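L protein (PDB 5MV0) probably cleaves capped host RNA with its N-terminal endonuclease domain, in a cap-snatching step that supplies primers for transcription by the viral polymerase. Local coordinates at residues 100-104 / 120-124; 113-117 / 142-146; 62-68 / 84-90; 16-21 / 152-157. All coordinates share one frame. Residues are numbered along the deposited sequence.

Contact 1: 100-104 / 120-124; sequences IVLEA and DKLKY
Segment 100-104 is regular beta strand, and its odd-numbered side chains, Val-101 and Glu-103, point toward segment 120-124, whose first residues are the last part of helix 110-122; Tyr-124 N bonds to Lys-121 O at 3.1 Å. The segments converge toward Asp-120: CA atoms are 6.7 Å apart for Glu-103 and Asp-120 but 10.0 Å for Val-101 and Tyr-124. Charge dominates. Glu-103, bent by chi1 and chi2 both m, presents OE2 to two donors, a salt bridge from Lys-123 NZ at 2.7 Å and a hydrogen bond from Tyr-124 OH at 2.6 Å, the carboxylate oxygen lying at the edge of the tyrosine ring. Two waters handle its other oxygen. One joins Glu-103 OE1 (2.7 Å) to Asp-120 OD2 (2.8 Å); the second lies 3.2 Å from Glu-103 OE1, 2.8 Å from Asp-120 OD1 and 2.7 Å from Lys-123 NZ. They mediate between like charges, with Glu-103 OE1 and Asp-120 OD2 4.2 Å apart; Asp-120 is also salt-bridged to Lys-116. Apolar packing is confined to Val-101 CG2 against Tyr-124 CE1 at 3.8 Å. An acid-lysine cluster between a central strand and the end of the following helix is consistent with the catalytic region of a PDDEXK nuclease. Strand 98-106 runs between 89-93 and 137-145, with helix 34-57 packed against Leu-102 and Ala-104 on its other face.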
loop_
_atom_site.group_PDB
_atom_site.type_symbol
_atom_site.label_atom_id
_atom_site.label_comp_id
_atom_site.label_asym_id
_atom_site.label_seq_id
_atom_site.Cartn_x
_atom_site.Cartn_y
_atom_site.Cartn_z
ATOM N N ILE B 100 0.449 28.573 4.504
ATOM C CA ILE B 100 1.661 28.069 3.870
ATOM C C ILE B 100 1.261 27.360 2.580
ATOM O O ILE B 100 0.241 26.663 2.539
ATOM C CB ILE B 100 2.429 27.125 4.815
ATOM C CG1 ILE B 100 2.798 27.855 6.117
ATOM C CG2 ILE B 100 3.670 26.586 4.142
ATOM C CD1 ILE B 100 3.300 26.942 7.214
ATOM N N VAL B 101 2.036 27.567 1.517
ATOM C CA VAL B 101 1.884 26.796 0.286
ATOM C C VAL B 101 3.245 26.251 -0.121
ATOM O O VAL B 101 4.283 26.892 0.073
ATOM C CB VAL B 101 1.263 27.607 -0.872
ATOM C CG1 VAL B 101 -0.198 27.941 -0.593
ATOM C CG2 VAL B 101 2.090 28.865 -1.157
ATOM N N LEU B 102 3.232 25.051 -0.694
ATOM C CA LEU B 102 4.439 24.347 -1.085
ATOM C C LEU B 102 4.412 24.071 -2.581
ATOM O O LEU B 102 3.385 23.640 -3.121
ATOM C CB LEU B 102 4.575 23.023 -0.313
ATOM C CG LEU B 102 5.569 22.030 -0.925
ATOM C CD1 LEU B 102 6.997 22.506 -0.704
ATOM C CD2 LEU B 102 5.347 20.632 -0.360
ATOM N N GLU B 103 5.539 24.323 -3.242
ATOM C CA GLU B 103 5.798 23.865 -4.605
ATOM C C GLU B 103 7.050 23.002 -4.550
ATOM O O GLU B 103 8.139 23.498 -4.236
ATOM C CB GLU B 103 5.984 25.036 -5.571
ATOM C CG GLU B 103 4.749 25.931 -5.739
ATOM C CD GLU B 103 3.628 25.250 -6.514
ATOM O OE1 GLU B 103 3.866 24.159 -7.084
ATOM O OE2 GLU B 103 2.511 25.806 -6.550
ATOM N N ALA B 104 6.903 21.713 -4.849
ATOM C CA ALA B 104 8.007 20.765 -4.742
ATOM C C ALA B 104 8.297 20.141 -6.097
ATOM O O ALA B 104 7.375 19.824 -6.858
ATOM C CB ALA B 104 7.692 19.659 -3.723
ATOM N N ASP B 120 8.210 28.533 -10.468
ATOM C CA ASP B 120 7.168 28.191 -9.503
ATOM C C ASP B 120 6.800 29.388 -8.631
ATOM O O ASP B 120 5.617 29.652 -8.383
ATOM C CB ASP B 120 7.613 27.022 -8.625
ATOM C CG ASP B 120 7.403 25.671 -9.290
ATOM O OD1 ASP B 120 6.865 25.620 -10.430
ATOM O OD2 ASP B 120 7.745 24.655 -8.639
ATOM N N LYS B 121 7.799 30.122 -8.145
ATOM C CA LYS B 121 7.488 31.265 -7.294
ATOM C C LYS B 121 6.795 32.371 -8.080
ATOM O O LYS B 121 5.968 33.095 -7.524
ATOM C CB LYS B 121 8.756 31.798 -6.625
ATOM C CG LYS B 121 8.444 32.601 -5.369
ATOM C CD LYS B 121 9.667 32.830 -4.501
ATOM C CE LYS B 121 9.262 33.460 -3.171
ATOM N NZ LYS B 121 8.388 34.654 -3.356
ATOM N N LEU B 122 7.090 32.501 -9.373
ATOM C CA LEU B 122 6.482 33.575 -10.153
ATOM C C LEU B 122 4.980 33.392 -10.332
ATOM O O LEU B 122 4.281 34.374 -10.601
ATOM C CB LEU B 122 7.158 33.683 -11.516
ATOM C CG LEU B 122 8.482 34.459 -11.553
ATOM C CD1 LEU B 122 9.130 34.338 -12.926
ATOM C CD2 LEU B 122 8.266 35.931 -11.186
ATOM N N LYS B 123 4.466 32.164 -10.198
ATOM C CA LYS B 123 3.022 31.958 -10.296
ATOM C C LYS B 123 2.269 32.822 -9.298
ATOM O O LYS B 123 1.125 33.212 -9.553
ATOM C CB LYS B 123 2.654 30.490 -10.045
ATOM C CG LYS B 123 3.318 29.464 -10.944
ATOM C CD LYS B 123 2.634 28.087 -10.764
ATOM C CE LYS B 123 2.726 27.594 -9.328
ATOM N NZ LYS B 123 2.186 26.197 -9.202
ATOM N N TYR B 124 2.886 33.102 -8.152
ATOM C CA TYR B 124 2.218 33.680 -6.998
ATOM C C TYR B 124 2.293 35.211 -6.947
ATOM O O TYR B 124 1.977 35.792 -5.905
ATOM C CB TYR B 124 2.810 33.087 -5.718
ATOM C CG TYR B 124 2.473 31.622 -5.516
ATOM C CD1 TYR B 124 1.336 31.248 -4.817
ATOM C CD2 TYR B 124 3.291 30.615 -6.031
ATOM C CE1 TYR B 124 1.016 29.914 -4.633
ATOM C CE2 TYR B 124 2.970 29.274 -5.858
ATOM C CZ TYR B 124 1.836 28.933 -5.153
ATOM O OH TYR B 124 1.496 27.604 -4.958
HETATM O O HOH W 1 5.821 22.686 -8.270
HETATM O O HOH W 2 4.247 24.817 -10.175
#

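Contact 2: 113-117 / 142-146; sequences QKRKI and VISET
A helix packs on a sheet-edge strand here: helix 110-122 lies over strand 137-145, the outermost strand at one side of the chain's mixed sheet. The helical turn 113-117 and strand residues 142-145 run nearly antiparallel, at 156° with axes 8.1 Å apart at closest approach, and Ile-117 N bonds to Gln-113 O at 2.9 Å. Gln-113 is matched to Ser-144 (CA atoms 5.3 Å apart) and Ile-117 to Val-142 (6.1 Å). On the extended strand, Val-142 and Ser-144 project toward the helix, whereas Ile-143 and Glu-145 turn away. Ile-117, with chi1 m and chi2 t, spans both inward residues: its CG2 meets Val-142 CG1 at 3.7 Å and its CG1 meets Ser-144 CB at 3.6 Å. Gln-113 (chi1 m, chi2 t) reaches along the strand, its CG 3.8 Å from Ser-144 OG, and ends in a weak hydrogen bond from NE2 to Thr-146 OG1 (3.2 Å, 133°); NE2 also donates to Arg-107 O. Lys-116 contributes only its aliphatic part, CG lying 3.9 Å from Ser-144 OG, before its end leads away to a salt bridge with Asp-120. Helix 110-122 belongs to the beta-alpha-beta crossover between parallel neighbours 98-106 and 137-145, and the hydroxyl of Ser-144 bonds across those strands to Ser-105.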
loop_
_atom_site.group_PDB
_atom_site.type_symbol
_atom_site.label_atom_id
_atom_site.label_comp_id
_atom_site.label_asym_id
_atom_site.label_seq_id
_atom_site.Cartn_x
_atom_site.Cartn_y
_atom_site.Cartn_z
ATOM N N GLN B 113 17.334 23.472 -11.246
ATOM C CA GLN B 113 16.659 23.735 -9.979
ATOM C C GLN B 113 16.333 25.215 -9.822
ATOM O O GLN B 113 15.229 25.573 -9.386
ATOM C CB GLN B 113 17.518 23.253 -8.807
ATOM C CG GLN B 113 17.638 21.738 -8.696
ATOM C CD GLN B 113 18.739 21.287 -7.756
ATOM O OE1 GLN B 113 19.182 22.034 -6.881
ATOM N NE2 GLN B 113 19.200 20.060 -7.946
ATOM N N LYS B 114 17.277 26.093 -10.181
ATOM C CA LYS B 114 17.057 27.525 -9.993
ATOM C C LYS B 114 15.936 28.033 -10.884
ATOM O O LYS B 114 15.082 28.806 -10.434
ATOM C CB LYS B 114 18.350 28.309 -10.265
ATOM C CG LYS B 114 19.478 27.988 -9.295
ATOM C CD LYS B 114 20.251 29.233 -8.880
ATOM C CE LYS B 114 21.612 28.870 -8.292
ATOM N NZ LYS B 114 21.509 27.832 -7.223
ATOM N N ARG B 115 15.931 27.615 -12.152
ATOM C CA ARG B 115 14.899 28.058 -13.085
ATOM C C ARG B 115 13.538 27.506 -12.693
ATOM O O ARG B 115 12.524 28.207 -12.795
ATOM C CB ARG B 115 15.254 27.634 -14.509
ATOM C CG ARG B 115 16.620 28.114 -14.974
ATOM C CD ARG B 115 16.648 28.335 -16.476
ATOM N NE ARG B 115 16.117 27.186 -17.198
ATOM C CZ ARG B 115 16.780 26.052 -17.388
ATOM N NH1 ARG B 115 18.010 25.907 -16.904
ATOM N NH2 ARG B 115 16.208 25.058 -18.058
ATOM N N LYS B 116 13.500 26.250 -12.244
ATOM C CA LYS B 116 12.244 25.684 -11.756
ATOM C C LYS B 116 11.720 26.477 -10.569
ATOM O O LYS B 116 10.544 26.853 -10.532
ATOM C CB LYS B 116 12.436 24.210 -11.377
ATOM C CG LYS B 116 11.200 23.578 -10.755
ATOM C CD LYS B 116 9.940 23.787 -11.615
ATOM C CE LYS B 116 8.778 22.960 -11.062
ATOM N NZ LYS B 116 7.477 23.210 -11.753
ATOM N N ILE B 117 12.583 26.742 -9.586
ATOM C CA ILE B 117 12.164 27.513 -8.419
ATOM C C ILE B 117 11.639 28.879 -8.844
ATOM O O ILE B 117 10.614 29.357 -8.335
ATOM C CB ILE B 117 13.324 27.643 -7.411
ATOM C CG1 ILE B 117 13.643 26.282 -6.773
ATOM C CG2 ILE B 117 12.986 28.672 -6.342
ATOM C CD1 ILE B 117 15.022 26.220 -6.122
ATOM N N VAL B 142 9.206 26.886 -1.786
ATOM C CA VAL B 142 9.505 26.332 -3.099
ATOM C C VAL B 142 10.778 25.511 -2.963
ATOM O O VAL B 142 11.835 26.048 -2.609
ATOM C CB VAL B 142 9.650 27.436 -4.160
ATOM C CG1 VAL B 142 9.918 26.844 -5.542
ATOM C CG2 VAL B 142 8.398 28.298 -4.180
ATOM N N ILE B 143 10.673 24.211 -3.223
ATOM C CA ILE B 143 11.773 23.267 -3.059
ATOM C C ILE B 143 12.003 22.565 -4.388
ATOM O O ILE B 143 11.064 22.011 -4.970
ATOM C CB ILE B 143 11.466 22.239 -1.954
ATOM C CG1 ILE B 143 11.443 22.899 -0.580
ATOM C CG2 ILE B 143 12.460 21.062 -1.969
ATOM C CD1 ILE B 143 10.848 21.967 0.486
ATOM N N SER B 144 13.245 22.580 -4.865
ATOM C CA SER B 144 13.622 21.808 -6.043
ATOM C C SER B 144 14.946 21.114 -5.762
ATOM O O SER B 144 15.970 21.779 -5.579
ATOM C CB SER B 144 13.728 22.691 -7.289
ATOM O OG SER B 144 13.895 21.894 -8.448
ATOM N N GLU B 145 14.931 19.783 -5.753
ATOM C CA GLU B 145 16.049 18.993 -5.259
ATOM C C GLU B 145 16.502 17.977 -6.295
ATOM O O GLU B 145 15.765 17.626 -7.219
ATOM C CB GLU B 145 15.669 18.313 -3.935
ATOM C CG GLU B 145 15.650 19.341 -2.834
ATOM C CD GLU B 145 15.070 18.845 -1.542
ATOM O OE1 GLU B 145 14.562 17.702 -1.502
ATOM O OE2 GLU B 145 15.112 19.623 -0.565
ATOM N N THR B 146 17.733 17.525 -6.164
ATOM C CA THR B 146 18.314 16.603 -7.112
ATOM C C THR B 146 17.637 15.281 -7.226
ATOM O O THR B 146 17.522 14.766 -8.267
ATOM C CB THR B 146 19.812 16.310 -6.844
ATOM O OG1 THR B 146 20.496 17.516 -6.608
ATOM C CG2 THR B 146 20.383 15.782 -7.975
#

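Contact 3: 62-68 / 84-90; sequences NTKEISL and HIVPDGY. With PO4 (phosphate ion), chain F.
Three hydrogen bonds tie loop 62-68 to segment 84-90. Leu-68 N donates to Ile-85 O (2.8 Å), Asn-62 N to Asp-88 O (2.9 Å), and Asn-62 ND2 to Pro-87 O (2.9 Å). The Asn-62 side chain, chi1 t, also braces its own loop: ND2 reaches Ile-66 O at 2.9 Å, and OD1 accepts from Ile-66 N at 3.0 Å, across the type I turn Asn-62 to Glu-65. Matched CA atoms lie 4.8 Å apart for Asn-62 and Gly-89 and 4.5 Å for Ser-67 and Val-86. At the other end Ser-67, N-cap of helix 68-73, sends OG to phosphate O3 at 2.8 Å, and His-84 ND1 bonds phosphate O2 at 2.8 Å; Ser-119 of the second subunit also binds this ion, probably from the crystallisation liquor. Around these bonds Leu-68 CD2 packs on Ile-85 CD1 (3.9 Å) and Ile-66 CD1 on Tyr-90 CZ (3.5 Å), while backbone Ile-66 O touches Pro-87 CD (3.7 Å). Asp-88 and Gly-89 form a classic beta bulge opposite Leu-102, and Asp-88 OD2 accepts from Ala-104 N. Backbone N and side-chain ND2 of Asn-62 thus hold the successive carbonyls of Asp-88 and Pro-87, a Pro-Asp pair consistent with the acidic motif of PDDEXK nucleases.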
loop_
_atom_site.group_PDB
_atom_site.type_symbol
_atom_site.label_atom_id
_atom_site.label_comp_id
_atom_site.label_asym_id
_atom_site.label_seq_id
_atom_site.Cartn_x
_atom_site.Cartn_y
_atom_site.Cartn_z
ATOM N N ASN B 62 -1.817 18.136 -1.163
ATOM C CA ASN B 62 -3.030 18.616 -1.836
ATOM C C ASN B 62 -3.491 17.652 -2.938
ATOM O O ASN B 62 -3.605 18.011 -4.112
ATOM C CB ASN B 62 -2.783 20.015 -2.393
ATOM C CG ASN B 62 -4.012 20.624 -3.037
ATOM O OD1 ASN B 62 -5.140 20.193 -2.790
ATOM N ND2 ASN B 62 -3.799 21.647 -3.859
ATOM N N THR B 63 -3.813 16.418 -2.535
ATOM C CA THR B 63 -4.244 15.402 -3.497
ATOM C C THR B 63 -5.630 15.669 -4.080
ATOM O O THR B 63 -5.953 15.128 -5.143
ATOM C CB THR B 63 -4.235 14.007 -2.857
ATOM O OG1 THR B 63 -5.212 13.951 -1.811
ATOM C CG2 THR B 63 -2.870 13.689 -2.285
ATOM N N LYS B 64 -6.474 16.453 -3.414
ATOM C CA LYS B 64 -7.740 16.807 -4.038
ATOM C C LYS B 64 -7.589 17.956 -5.019
ATOM O O LYS B 64 -8.567 18.321 -5.673
ATOM C CB LYS B 64 -8.783 17.153 -2.977
ATOM C CG LYS B 64 -9.116 15.974 -2.071
ATOM C CD LYS B 64 -10.135 16.376 -1.048
ATOM C CE LYS B 64 -9.795 15.856 0.328
ATOM N NZ LYS B 64 -10.846 16.296 1.291
ATOM N N GLU B 65 -6.390 18.531 -5.102
ATOM C CA GLU B 65 -6.047 19.549 -6.091
ATOM C C GLU B 65 -6.960 20.765 -5.982
ATOM O O GLU B 65 -7.440 21.297 -6.985
ATOM C CB GLU B 65 -6.061 18.958 -7.506
ATOM C CG GLU B 65 -5.089 17.797 -7.643
ATOM C CD GLU B 65 -4.909 17.315 -9.068
ATOM O OE1 GLU B 65 -5.752 17.630 -9.930
ATOM O OE2 GLU B 65 -3.913 16.610 -9.319
ATOM N N ILE B 66 -7.223 21.210 -4.754
ATOM C CA ILE B 66 -7.903 22.487 -4.606
ATOM C C ILE B 66 -6.959 23.607 -5.033
ATOM O O ILE B 66 -5.724 23.491 -4.956
ATOM C CB ILE B 66 -8.423 22.708 -3.173
ATOM C CG1 ILE B 66 -7.271 22.829 -2.177
ATOM C CG2 ILE B 66 -9.396 21.589 -2.770
ATOM C CD1 ILE B 66 -7.740 23.223 -0.794
ATOM N N SER B 67 -7.542 24.702 -5.493
ATOM C CA SER B 67 -6.771 25.809 -6.019
ATOM C C SER B 67 -6.381 26.770 -4.898
ATOM O O SER B 67 -6.868 26.690 -3.771
ATOM C CB SER B 67 -7.581 26.554 -7.081
ATOM O OG SER B 67 -8.727 27.112 -6.482
ATOM N N LEU B 68 -5.511 27.717 -5.240
ATOM C CA LEU B 68 -5.196 28.790 -4.304
ATOM C C LEU B 68 -6.453 29.536 -3.876
ATOM O O LEU B 68 -6.646 29.812 -2.685
ATOM C CB LEU B 68 -4.196 29.746 -4.947
ATOM C CG LEU B 68 -3.868 30.997 -4.144
ATOM C CD1 LEU B 68 -3.179 30.587 -2.876
ATOM C CD2 LEU B 68 -2.984 31.900 -4.993
ATOM N N HIS B 84 -5.211 31.204 -11.214
ATOM C CA HIS B 84 -5.421 29.796 -10.917
ATOM C C HIS B 84 -4.077 29.139 -10.646
ATOM O O HIS B 84 -3.194 29.142 -11.507
ATOM C CB HIS B 84 -6.140 29.087 -12.056
ATOM C CG HIS B 84 -6.232 27.609 -11.851
ATOM N ND1 HIS B 84 -7.062 27.046 -10.905
ATOM C CD2 HIS B 84 -5.548 26.585 -12.414
ATOM C CE1 HIS B 84 -6.913 25.733 -10.922
ATOM N NE2 HIS B 84 -5.996 25.428 -11.824
ATOM N N ILE B 85 -3.930 28.599 -9.441
ATOM C CA ILE B 85 -2.747 27.872 -8.999
ATOM C C ILE B 85 -3.240 26.653 -8.232
ATOM O O ILE B 85 -4.201 26.751 -7.464
ATOM C CB ILE B 85 -1.839 28.738 -8.095
ATOM C CG1 ILE B 85 -1.300 29.965 -8.846
ATOM C CG2 ILE B 85 -0.685 27.915 -7.535
ATOM C CD1 ILE B 85 -0.600 30.957 -7.921
ATOM N N VAL B 86 -2.586 25.519 -8.422
ATOM C CA VAL B 86 -2.802 24.335 -7.598
ATOM C C VAL B 86 -1.495 24.000 -6.902
ATOM O O VAL B 86 -0.583 23.426 -7.509
ATOM C CB VAL B 86 -3.320 23.152 -8.431
ATOM C CG1 VAL B 86 -3.434 21.904 -7.562
ATOM C CG2 VAL B 86 -4.662 23.503 -9.057
ATOM N N PRO B 87 -1.348 24.347 -5.629
ATOM C CA PRO B 87 -0.099 24.057 -4.923
ATOM C C PRO B 87 0.016 22.572 -4.603
ATOM O O PRO B 87 -0.976 21.847 -4.497
ATOM C CB PRO B 87 -0.217 24.881 -3.642
ATOM C CG PRO B 87 -1.703 24.877 -3.368
ATOM C CD PRO B 87 -2.363 24.947 -4.740
ATOM N N ASP B 88 1.259 22.126 -4.438
ATOM C CA ASP B 88 1.485 20.734 -4.056
ATOM C C ASP B 88 1.025 20.466 -2.628
ATOM O O ASP B 88 0.578 19.358 -2.309
ATOM C CB ASP B 88 2.962 20.392 -4.200
ATOM C CG ASP B 88 3.413 20.381 -5.630
ATOM O OD1 ASP B 88 2.588 20.018 -6.502
ATOM O OD2 ASP B 88 4.583 20.745 -5.877
ATOM N N GLY B 89 1.142 21.455 -1.758
ATOM C CA GLY B 89 0.703 21.298 -0.388
ATOM C C GLY B 89 0.339 22.647 0.175
ATOM O O GLY B 89 0.687 23.692 -0.393
ATOM N N TYR B 90 -0.381 22.614 1.293
ATOM C CA TYR B 90 -0.804 23.845 1.950
ATOM C C TYR B 90 -1.185 23.542 3.389
ATOM O O TYR B 90 -1.432 22.392 3.761
ATOM C CB TYR B 90 -1.994 24.491 1.235
ATOM C CG TYR B 90 -3.279 23.720 1.432
ATOM C CD1 TYR B 90 -4.193 24.084 2.420
ATOM C CD2 TYR B 90 -3.574 22.613 0.641
ATOM C CE1 TYR B 90 -5.367 23.368 2.612
ATOM C CE2 TYR B 90 -4.749 21.899 0.819
ATOM C CZ TYR B 90 -5.641 22.282 1.808
ATOM O OH TYR B 90 -6.804 21.574 1.994
HETATM P P PO4 F . -9.896 28.736 -9.435
HETATM O O1 PO4 F . -10.267 28.720 -10.894
HETATM O O2 PO4 F . -8.407 28.955 -9.295
HETATM O O3 PO4 F . -10.337 27.489 -8.723
HETATM O O4 PO4 F . -10.618 29.888 -8.784
#

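Contact 4: 16-21 / 152-157; sequences EILSIE and NVPERL
Ile-17, Ile-20, Val-153 and Leu-157 form the apolar centre where the C-terminal turn of helix 4-20 packs on the loop 152-154 that leads into helix 155-170, and on Leu-157 in its first turn, in the helical part of this PDDEXK-clan domain. Both isoleucines take chi1 m, chi2 t. Ile-17 CG1 lies 3.9 Å from both Val-153 CG1 and Leu-157 CB, while Ile-20 CD1 touches Pro-154 CD at 3.7 Å and Leu-157 CD1 at 4.0 Å. The closest CA pair is Ile-17 and Val-153, 6.5 Å apart. Pro-154 is the N-cap residue of the second helix, and helix 34-57 packs on Ile-17. Farther out, Glu-16 OE2 sits 3.5 Å from Leu-157 CD2, but its OE1 bonds Asp-32 N of the third subunit. Glu-21, the first residue to leave the helix, is salt-bridged to Arg-55 and accepts a hydrogen bond at OE2 from Asn-152 ND2 (2.7 Å, 162°). A water completes this polar edge, 2.5 Å from Glu-21 OE2 and 2.8 Å from Asn-152 N.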
loop_
_atom_site.group_PDB
_atom_site.type_symbol
_atom_site.label_atom_id
_atom_site.label_comp_id
_atom_site.label_asym_id
_atom_site.label_seq_id
_atom_site.Cartn_x
_atom_site.Cartn_y
_atom_site.Cartn_z
ATOM N N GLU B 16 4.713 -2.526 -4.581
ATOM C CA GLU B 16 5.396 -2.506 -3.291
ATOM C C GLU B 16 5.385 -1.110 -2.686
ATOM O O GLU B 16 5.162 -0.949 -1.477
ATOM C CB GLU B 16 6.839 -3.010 -3.426
ATOM C CG GLU B 16 7.537 -3.108 -2.069
ATOM C CD GLU B 16 8.914 -3.752 -2.110
ATOM O OE1 GLU B 16 9.390 -4.209 -1.044
ATOM O OE2 GLU B 16 9.528 -3.795 -3.198
ATOM N N ILE B 17 5.655 -0.090 -3.504
ATOM C CA ILE B 17 5.631 1.292 -3.014
ATOM C C ILE B 17 4.268 1.654 -2.450
ATOM O O ILE B 17 4.163 2.299 -1.394
ATOM C CB ILE B 17 6.030 2.262 -4.141
ATOM C CG1 ILE B 17 7.516 2.085 -4.473
ATOM C CG2 ILE B 17 5.720 3.700 -3.718
ATOM C CD1 ILE B 17 7.948 2.910 -5.698
ATOM N N LEU B 18 3.202 1.289 -3.159
ATOM C CA LEU B 18 1.871 1.618 -2.678
ATOM C C LEU B 18 1.483 0.799 -1.452
ATOM O O LEU B 18 0.585 1.214 -0.714
ATOM C CB LEU B 18 0.838 1.431 -3.804
ATOM C CG LEU B 18 1.085 2.281 -5.070
ATOM C CD1 LEU B 18 -0.060 2.124 -6.070
ATOM C CD2 LEU B 18 1.318 3.751 -4.767
ATOM N N SER B 19 2.120 -0.354 -1.229
ATOM C CA SER B 19 1.916 -1.080 0.024
ATOM C C SER B 19 2.589 -0.365 1.189
ATOM O O SER B 19 2.053 -0.334 2.309
ATOM C CB SER B 19 2.457 -2.505 -0.104
ATOM O OG SER B 19 1.838 -3.211 -1.182
ATOM N N ILE B 20 3.778 0.192 0.941
ATOM C CA ILE B 20 4.562 0.854 1.984
ATOM C C ILE B 20 3.941 2.194 2.370
ATOM O O ILE B 20 3.933 2.566 3.549
ATOM C CB ILE B 20 6.012 1.030 1.497
ATOM C CG1 ILE B 20 6.700 -0.324 1.344
ATOM C CG2 ILE B 20 6.806 1.949 2.442
ATOM C CD1 ILE B 20 8.076 -0.251 0.646
ATOM N N GLU B 21 3.441 2.953 1.387
ATOM C CA GLU B 21 2.838 4.275 1.607
ATOM C C GLU B 21 1.484 4.318 0.916
ATOM O O GLU B 21 1.347 4.890 -0.177
ATOM C CB GLU B 21 3.725 5.407 1.073
ATOM C CG GLU B 21 4.888 5.785 1.967
ATOM C CD GLU B 21 4.480 6.657 3.158
ATOM O OE1 GLU B 21 3.263 6.858 3.414
ATOM O OE2 GLU B 21 5.402 7.160 3.824
ATOM N N ASN B 152 9.576 7.099 3.934
ATOM C CA ASN B 152 9.531 5.683 4.283
ATOM C C ASN B 152 9.764 4.755 3.096
ATOM O O ASN B 152 9.878 3.543 3.299
ATOM C CB ASN B 152 8.180 5.341 4.900
ATOM C CG ASN B 152 7.887 6.152 6.131
ATOM O OD1 ASN B 152 8.678 6.167 7.068
ATOM N ND2 ASN B 152 6.765 6.869 6.120
ATOM N N VAL B 153 9.802 5.269 1.870
ATOM C CA VAL B 153 10.000 4.404 0.707
ATOM C C VAL B 153 11.491 4.191 0.488
ATOM O O VAL B 153 12.239 5.173 0.374
ATOM C CB VAL B 153 9.345 4.988 -0.553
ATOM C CG1 VAL B 153 9.547 4.031 -1.710
ATOM C CG2 VAL B 153 7.873 5.234 -0.313
ATOM N N PRO B 154 11.960 2.939 0.416
ATOM C CA PRO B 154 13.388 2.688 0.173
ATOM C C PRO B 154 13.862 3.359 -1.111
ATOM O O PRO B 154 13.181 3.318 -2.141
ATOM C CB PRO B 154 13.474 1.160 0.064
ATOM C CG PRO B 154 12.231 0.634 0.743
ATOM C CD PRO B 154 11.172 1.695 0.548
ATOM N N GLU B 155 15.056 3.962 -1.046
ATOM C CA GLU B 155 15.565 4.705 -2.196
ATOM C C GLU B 155 15.721 3.816 -3.421
ATOM O O GLU B 155 15.586 4.295 -4.556
ATOM C CB GLU B 155 16.905 5.374 -1.876
ATOM C CG GLU B 155 17.289 6.376 -2.959
ATOM C CD GLU B 155 18.641 7.037 -2.757
ATOM O OE1 GLU B 155 19.324 6.749 -1.747
ATOM O OE2 GLU B 155 19.015 7.851 -3.628
ATOM N N ARG B 156 15.999 2.524 -3.222
ATOM C CA ARG B 156 16.149 1.639 -4.371
ATOM C C ARG B 156 14.865 1.579 -5.194
ATOM O O ARG B 156 14.914 1.458 -6.426
ATOM C CB ARG B 156 16.555 0.244 -3.899
ATOM C CG ARG B 156 16.851 -0.724 -5.018
ATOM C CD ARG B 156 17.905 -0.155 -5.948
ATOM N NE ARG B 156 18.172 -1.032 -7.087
ATOM C CZ ARG B 156 19.176 -1.900 -7.152
ATOM N NH1 ARG B 156 20.024 -2.024 -6.133
ATOM N NH2 ARG B 156 19.333 -2.641 -8.242
ATOM N N LEU B 157 13.708 1.658 -4.538
ATOM C CA LEU B 157 12.451 1.594 -5.284
ATOM C C LEU B 157 12.200 2.882 -6.069
ATOM O O LEU B 157 11.702 2.832 -7.201
ATOM C CB LEU B 157 11.293 1.291 -4.336
ATOM C CG LEU B 157 11.332 -0.078 -3.644
ATOM C CD1 LEU B 157 10.105 -0.283 -2.746
ATOM C CD2 LEU B 157 11.441 -1.203 -4.678
HETATM O O HOH W 3 7.351 8.173 2.615
#

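From the N terminus, contact 4 opens first, on helix 4-20, and closes last, at the start of helix 155-170, so its loop of 130 residues encloses the other three. Within it, contact 3 closes a short loop between 62-68 and 84-90 before contact 1 opens at 100-104. Contacts 1 and 2 then cross: 113-117 precedes 120-124, and 142-146 follows both. They share helix 110-122 and are joined where Glu-103 O approaches Ile-143 N at 2.8 Å. Contact 3 meets contact 1 through neighbouring strands 89-93 and 98-106. These three gather around the sheet, whereas contact 4 lies about 27 Å from contact 1, centre to centre, among the helices.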